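Local atomic coordinates of Ycf48-like protein (Thermosynechococcus elongatus, PDB entry 5OJ5), a protein that probably assists the early steps of photosystem II assembly and the replacement of photodamaged D1, and interacts with the C-terminal extension of D1. Residues N103-Q108 with P144-L150; I182-N187 with A198-G203. All coordinates share one frame; numbering follows the deposited sequence. Where two conformers were deposited one is given.

Interaction 1 (N103-Q108 with P144-L150)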
loop_
_atom_site.group_PDB
_atom_site.type_symbol
_atom_site.label_atom_id
_atom_site.label_comp_id
_atom_site.label_asym_id
_atom_site.label_seq_id
_atom_site.Cartn_x
_atom_site.Cartn_y
_atom_site.Cartn_z
ATOM N N ASN A 103 2.149 -7.362 7.569
ATOM C CA ASN A 103 1.964 -6.001 7.117
ATOM C C ASN A 103 2.405 -5.803 5.668
ATOM O O ASN A 103 1.950 -4.859 5.020
ATOM C CB ASN A 103 2.845 -5.045 8.033
ATOM C CG ASN A 103 2.318 -4.819 9.357
ATOM O OD1 ASN A 103 1.116 -4.751 9.569
ATOM N ND2 ASN A 103 3.232 -4.630 10.279
ATOM N N SER A 104 3.345 -6.623 5.185
ATOM C CA SER A 104 4.044 -6.298 3.950
ATOM C C SER A 104 4.572 -7.580 3.349
ATOM O O SER A 104 5.123 -8.419 4.062
ATOM C CB SER A 104 5.165 -5.327 4.265
ATOM O OG SER A 104 5.980 -4.986 3.171
ATOM N N VAL A 105 4.429 -7.712 2.021
ATOM C CA VAL A 105 5.028 -8.801 1.262
ATOM C C VAL A 105 5.647 -8.191 0.017
ATOM O O VAL A 105 5.066 -7.284 -0.598
ATOM C CB VAL A 105 4.010 -9.903 0.903
ATOM C CG1 VAL A 105 2.794 -9.363 0.108
ATOM C CG2 VAL A 105 4.667 -11.074 0.161
ATOM N N SER A 106 6.832 -8.684 -0.365
ATOM C CA SER A 106 7.500 -8.135 -1.548
ATOM C C SER A 106 8.324 -9.212 -2.203
ATOM O O SER A 106 9.182 -9.816 -1.548
ATOM C CB SER A 106 8.387 -6.976 -1.129
ATOM O OG SER A 106 9.083 -6.420 -2.227
ATOM N N PHE A 107 8.114 -9.391 -3.500
ATOM C CA PHE A 107 8.927 -10.290 -4.331
ATOM C C PHE A 107 9.704 -9.488 -5.358
ATOM O O PHE A 107 9.251 -8.461 -5.873
ATOM C CB PHE A 107 8.026 -11.277 -5.095
ATOM C CG PHE A 107 7.610 -12.454 -4.242
ATOM C CD1 PHE A 107 8.327 -13.656 -4.305
ATOM C CD2 PHE A 107 6.533 -12.369 -3.346
ATOM C CE1 PHE A 107 7.997 -14.738 -3.524
ATOM C CE2 PHE A 107 6.198 -13.487 -2.536
ATOM C CZ PHE A 107 6.943 -14.655 -2.635
ATOM N N GLN A 108 10.879 -10.017 -5.681
ATOM C CA GLN A 108 11.619 -9.623 -6.889
ATOM C C GLN A 108 11.978 -10.958 -7.542
ATOM O O GLN A 108 12.844 -11.695 -7.049
ATOM C CB GLN A 108 12.843 -8.791 -6.544
ATOM C CG GLN A 108 13.661 -8.407 -7.773
ATOM C CD GLN A 108 12.811 -7.742 -8.825
ATOM O OE1 GLN A 108 12.790 -8.191 -9.994
ATOM N NE2 GLN A 108 12.146 -6.691 -8.473
ATOM N N PRO A 144 8.536 -4.446 12.333
ATOM C CA PRO A 144 8.557 -4.224 10.883
ATOM C C PRO A 144 7.229 -3.742 10.334
ATOM O O PRO A 144 6.172 -4.274 10.681
ATOM C CB PRO A 144 8.850 -5.619 10.329
ATOM C CG PRO A 144 9.507 -6.311 11.426
ATOM C CD PRO A 144 8.884 -5.841 12.674
ATOM N N ARG A 145 7.303 -2.743 9.476
ATOM C CA ARG A 145 6.145 -2.192 8.797
ATOM C C ARG A 145 6.158 -2.473 7.301
ATOM O O ARG A 145 5.109 -2.660 6.709
ATOM C CB ARG A 145 6.085 -0.655 9.070
ATOM C CG ARG A 145 4.994 0.066 8.315
ATOM C CD ARG A 145 3.654 -0.329 8.741
ATOM N NE ARG A 145 2.680 0.580 8.186
ATOM C CZ ARG A 145 2.358 1.770 8.720
ATOM N NH1 ARG A 145 2.853 2.110 9.868
ATOM N NH2 ARG A 145 1.477 2.568 8.161
ATOM N N LEU A 146 7.339 -2.412 6.672
ATOM C CA LEU A 146 7.436 -2.517 5.222
ATOM C C LEU A 146 8.716 -3.255 4.906
ATOM O O LEU A 146 9.753 -3.000 5.527
ATOM C CB LEU A 146 7.453 -1.095 4.599
ATOM C CG LEU A 146 7.591 -1.039 3.082
ATOM C CD1 LEU A 146 6.929 0.230 2.599
ATOM C CD2 LEU A 146 9.035 -1.001 2.615
ATOM N N ILE A 147 8.663 -4.135 3.907
ATOM C CA ILE A 147 9.870 -4.718 3.324
ATOM C C ILE A 147 9.776 -4.556 1.832
ATOM O O ILE A 147 8.688 -4.648 1.242
ATOM C CB ILE A 147 10.033 -6.194 3.749
ATOM C CG1 ILE A 147 11.406 -6.742 3.349
ATOM C CG2 ILE A 147 8.910 -7.082 3.269
ATOM C CD1 ILE A 147 12.125 -7.468 4.262
ATOM N N LYS A 148 10.917 -4.267 1.211
ATOM C CA LYS A 148 11.016 -4.141 -0.233
ATOM C C LYS A 148 12.128 -5.053 -0.722
ATOM O O LYS A 148 13.298 -4.872 -0.345
ATOM C CB LYS A 148 11.265 -2.686 -0.637
ATOM C CG LYS A 148 11.464 -2.549 -2.131
ATOM C CD LYS A 148 10.168 -2.788 -2.907
ATOM C CE LYS A 148 10.261 -2.560 -4.361
ATOM N NZ LYS A 148 8.933 -2.882 -5.018
ATOM N N ALA A 149 11.766 -6.003 -1.579
ATOM C CA ALA A 149 12.737 -6.905 -2.185
ATOM C C ALA A 149 13.479 -6.165 -3.283
ATOM O O ALA A 149 12.850 -5.569 -4.164
ATOM C CB ALA A 149 12.013 -8.080 -2.828
ATOM N N LEU A 150 14.813 -6.212 -3.252
ATOM C CA LEU A 150 15.630 -5.598 -4.296
ATOM C C LEU A 150 16.233 -6.634 -5.225
ATOM O O LEU A 150 16.871 -6.274 -6.210
ATOM C CB LEU A 150 16.728 -4.745 -3.647
ATOM C CG LEU A 150 16.203 -3.590 -2.792
ATOM C CD1 LEU A 150 17.325 -2.939 -2.016
ATOM C CD2 LEU A 150 15.402 -2.582 -3.577
HETATM O O HOH W 1 7.288 -5.077 -3.697
HETATM O O HOH W 2 10.263 -5.716 -5.296
HETATM O O HOH W 3 13.040 -4.624 -6.699
#
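Pro144 O takes a hydrogen bond from Asn103 ND2 at 3.0 Å; the oxygen lies near the Asn103 amide plane and ND2 in turn in the plane of the carbonyl, and the same nitrogen also reaches Glu117. Next along the strand, Arg145 O rests against the CB atoms of Asn103 and Ser104. Ile147 N donates to Ser104 OG at 2.9 Å in a nearly straight bond (170°), while Ile147 CG2 lies 3.6 Å from that hydroxyl. Lys148 CB points away from 103-108, but a bend at chi2 (70°) lays CD 3.9 Å from Ser106 OG, and water 1 joins NZ to that hydroxyl. Ala149 N repeats the serine bond, donating to Ser106 OG at 2.8 Å and 175°, and Ala149 CB sits 3.4 Å from Ser106 OG. With water 1, Ser106 OG is thus held by two partners. Ala149 O accepts from two waters, one shared with Phe107 O and the other with Gln108 NE2. Serine hydroxyls and waters therefore do what direct backbone bonds do within a sheet. The strands run parallel, their segment axes 5.5 Å apart at closest approach, as the innermost strands of adjacent blades around the pore of a seven-bladed beta-propeller.

Interaction 2 (I182-N187 with A198-G203)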
loop_
_atom_site.group_PDB
_atom_site.type_symbol
_atom_site.label_atom_id
_atom_site.label_comp_id
_atom_site.label_asym_id
_atom_site.label_seq_id
_atom_site.Cartn_x
_atom_site.Cartn_y
_atom_site.Cartn_z
ATOM N N ILE A 182 10.776 8.257 14.497
ATOM C CA ILE A 182 9.857 9.378 14.263
ATOM C C ILE A 182 8.431 9.143 14.757
ATOM O O ILE A 182 7.485 9.827 14.284
ATOM C CB ILE A 182 9.834 9.789 12.785
ATOM C CG1 ILE A 182 9.363 8.634 11.883
ATOM C CG2 ILE A 182 11.192 10.306 12.381
ATOM C CD1 ILE A 182 9.048 9.088 10.435
ATOM N N GLY A 183 8.227 8.247 15.694
ATOM C CA GLY A 183 6.867 7.958 16.145
ATOM C C GLY A 183 6.152 7.074 15.153
ATOM O O GLY A 183 6.667 6.748 14.068
ATOM N N VAL A 184 4.993 6.579 15.559
ATOM C CA VAL A 184 4.293 5.574 14.754
ATOM C C VAL A 184 3.678 6.228 13.547
ATOM O O VAL A 184 2.780 7.039 13.662
ATOM C CB VAL A 184 3.254 4.827 15.608
ATOM C CG1 VAL A 184 2.569 3.767 14.757
ATOM C CG2 VAL A 184 3.904 4.136 16.839
ATOM N N MET A 185 4.115 5.851 12.379
ATOM C CA MET A 185 3.647 6.479 11.147
ATOM C C MET A 185 2.210 6.088 10.863
ATOM O O MET A 185 1.833 4.928 10.962
ATOM C CB MET A 185 4.543 5.951 10.007
ATOM C CG MET A 185 6.028 6.263 10.160
ATOM S SD MET A 185 7.102 5.567 8.938
ATOM C CE MET A 185 6.797 3.847 9.151
ATOM N N ARG A 186 1.404 7.056 10.449
ATOM C CA ARG A 186 0.037 6.815 10.027
ATOM C C ARG A 186 -0.028 6.122 8.660
ATOM O O ARG A 186 -0.952 5.352 8.383
ATOM C CB ARG A 186 -0.700 8.173 9.960
ATOM C CG ARG A 186 -2.170 8.076 9.707
ATOM C CD ARG A 186 -2.767 9.445 9.701
ATOM N NE ARG A 186 -4.209 9.418 9.823
ATOM C CZ ARG A 186 -4.922 9.591 10.940
ATOM N NH1 ARG A 186 -4.386 9.809 12.150
ATOM N NH2 ARG A 186 -6.246 9.530 10.841
ATOM N N ASN A 187 0.935 6.388 7.791
ATOM C CA ASN A 187 0.989 5.819 6.453
ATOM C C ASN A 187 2.411 6.011 5.965
ATOM O O ASN A 187 3.122 6.906 6.437
ATOM C CB ASN A 187 -0.045 6.453 5.498
ATOM C CG ASN A 187 -1.325 5.657 5.408
ATOM O OD1 ASN A 187 -1.289 4.442 5.230
ATOM N ND2 ASN A 187 -2.468 6.330 5.476
ATOM N N ALA A 198 6.239 9.590 4.804
ATOM C CA ALA A 198 5.533 9.065 5.965
ATOM C C ALA A 198 4.680 10.163 6.581
ATOM O O ALA A 198 5.171 11.267 6.846
ATOM C CB ALA A 198 6.522 8.583 7.004
ATOM N N VAL A 199 3.439 9.865 6.855
ATOM C CA VAL A 199 2.534 10.783 7.543
ATOM C C VAL A 199 2.665 10.576 9.038
ATOM O O VAL A 199 2.687 9.439 9.517
ATOM C CB VAL A 199 1.091 10.563 7.063
ATOM C CG1 VAL A 199 0.138 11.483 7.844
ATOM C CG2 VAL A 199 0.997 10.845 5.548
ATOM N N SER A 200 2.745 11.669 9.807
ATOM C CA SER A 200 2.880 11.575 11.263
ATOM C C SER A 200 1.616 10.962 11.876
ATOM O O SER A 200 0.553 10.920 11.251
ATOM C CB SER A 200 3.177 12.952 11.840
ATOM O OG SER A 200 2.036 13.816 11.795
ATOM N N SER A 201 1.741 10.509 13.133
ATOM C CA SER A 201 0.718 9.654 13.742
ATOM C C SER A 201 -0.676 10.255 13.631
ATOM O O SER A 201 -1.626 9.553 13.290
ATOM C CB SER A 201 1.051 9.420 15.222
ATOM O OG SER A 201 2.349 8.893 15.428
ATOM N N ARG A 202 -0.815 11.538 13.983
ATOM C CA ARG A 202 -2.093 12.222 13.999
ATOM C C ARG A 202 -2.246 13.150 12.817
ATOM O O ARG A 202 -3.150 14.005 12.804
ATOM C CB ARG A 202 -2.297 12.947 15.345
ATOM C CG ARG A 202 -2.129 11.995 16.538
ATOM C CD ARG A 202 -3.197 10.932 16.589
ATOM N NE ARG A 202 -4.493 11.544 16.872
ATOM C CZ ARG A 202 -4.982 11.799 18.088
ATOM N NH1 ARG A 202 -4.313 11.493 19.203
ATOM N NH2 ARG A 202 -6.164 12.378 18.181
ATOM N N GLY A 203 -1.402 12.990 11.798
ATOM C CA GLY A 203 -1.526 13.776 10.586
ATOM C C GLY A 203 -1.160 15.232 10.722
ATOM O O GLY A 203 -1.517 16.023 9.831
HETATM O O HOH W 4 4.354 10.635 14.360
HETATM O O HOH W 5 3.593 7.873 17.781
#
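Ser201 OG, in the conformer described here, donates to Val184 O at 2.6 Å and accepts from water 5, which in turn accepts from Val184 N. So placed, it holds Val184 through both its carbonyl and, by way of the water, its NH. With OG beside its own backbone N (chi1 -55°), the hydroxyl approaches the carbonyl tilted 27° from its plane. Water 4 adds a second bridge, from Ser201 N to Ile182 O. Further along, Val199 O accepts from Arg186 N at 2.9 Å and is touched by the CA-H of Met185, while Val199 N donates to Asn187 O at 3.0 Å. Asn187 N is buried by the contact and has no partner in the model; its side-chain ND2 is bonded to His228 O. In the apolar part, Met185 SD lies 3.6 Å from Ala198 CB, with Ile182 CD1 more loosely against the same methyl.

Arg186 runs extended from CG to NE, having left the backbone with CG anti to N (chi1 -173°), and passes along the Ser200-Gly203 type I turn. Its CB meets Ser200 O at 3.3 Å, its CD packs on Val199 CG1, and NH1 reaches Ser201 O at 3.0 Å, edge-on and close to the guanidinium plane, along a lone pair of the carbonyl. NE is bonded to His228 ND1, so two bonds fix the rotation of the group. Arg202, part of the Arg-rich patch, has its NE 5.0 Å from Arg186 NH1. Apart from apolar packing, the contact is held by backbone N-H and C=O groups, one hydroxyl, one guanidinium and water; the guanidinium, donating to a carbonyl and bonded to a histidine nitrogen but with no carboxylate in the contact, probably adds to the positive potential beside the patch.

In the fold
From the N terminus, interaction 1 comes first: its 35 intervening residues carry the other three strands of the 101-133 blade, so the chain completes that blade before 144-150 settles beside 103-108. Interaction 2 opens later, where the connection after strand 175-178 enters the next blade, and closes a ten-residue loop made of most of strand 187-190, the hairpin turn and the start of 196-199. The two contacts stand in series, neither nested nor crossed. Their centres lie 19 Å apart, yet they meet: Arg145 NH1 probably hydrogen-bonds to the Met185 carbonyl. Interaction 1 joins two neighbouring blades, interaction 2 folds the incoming connection onto the next, and the Arg145 bond links the two.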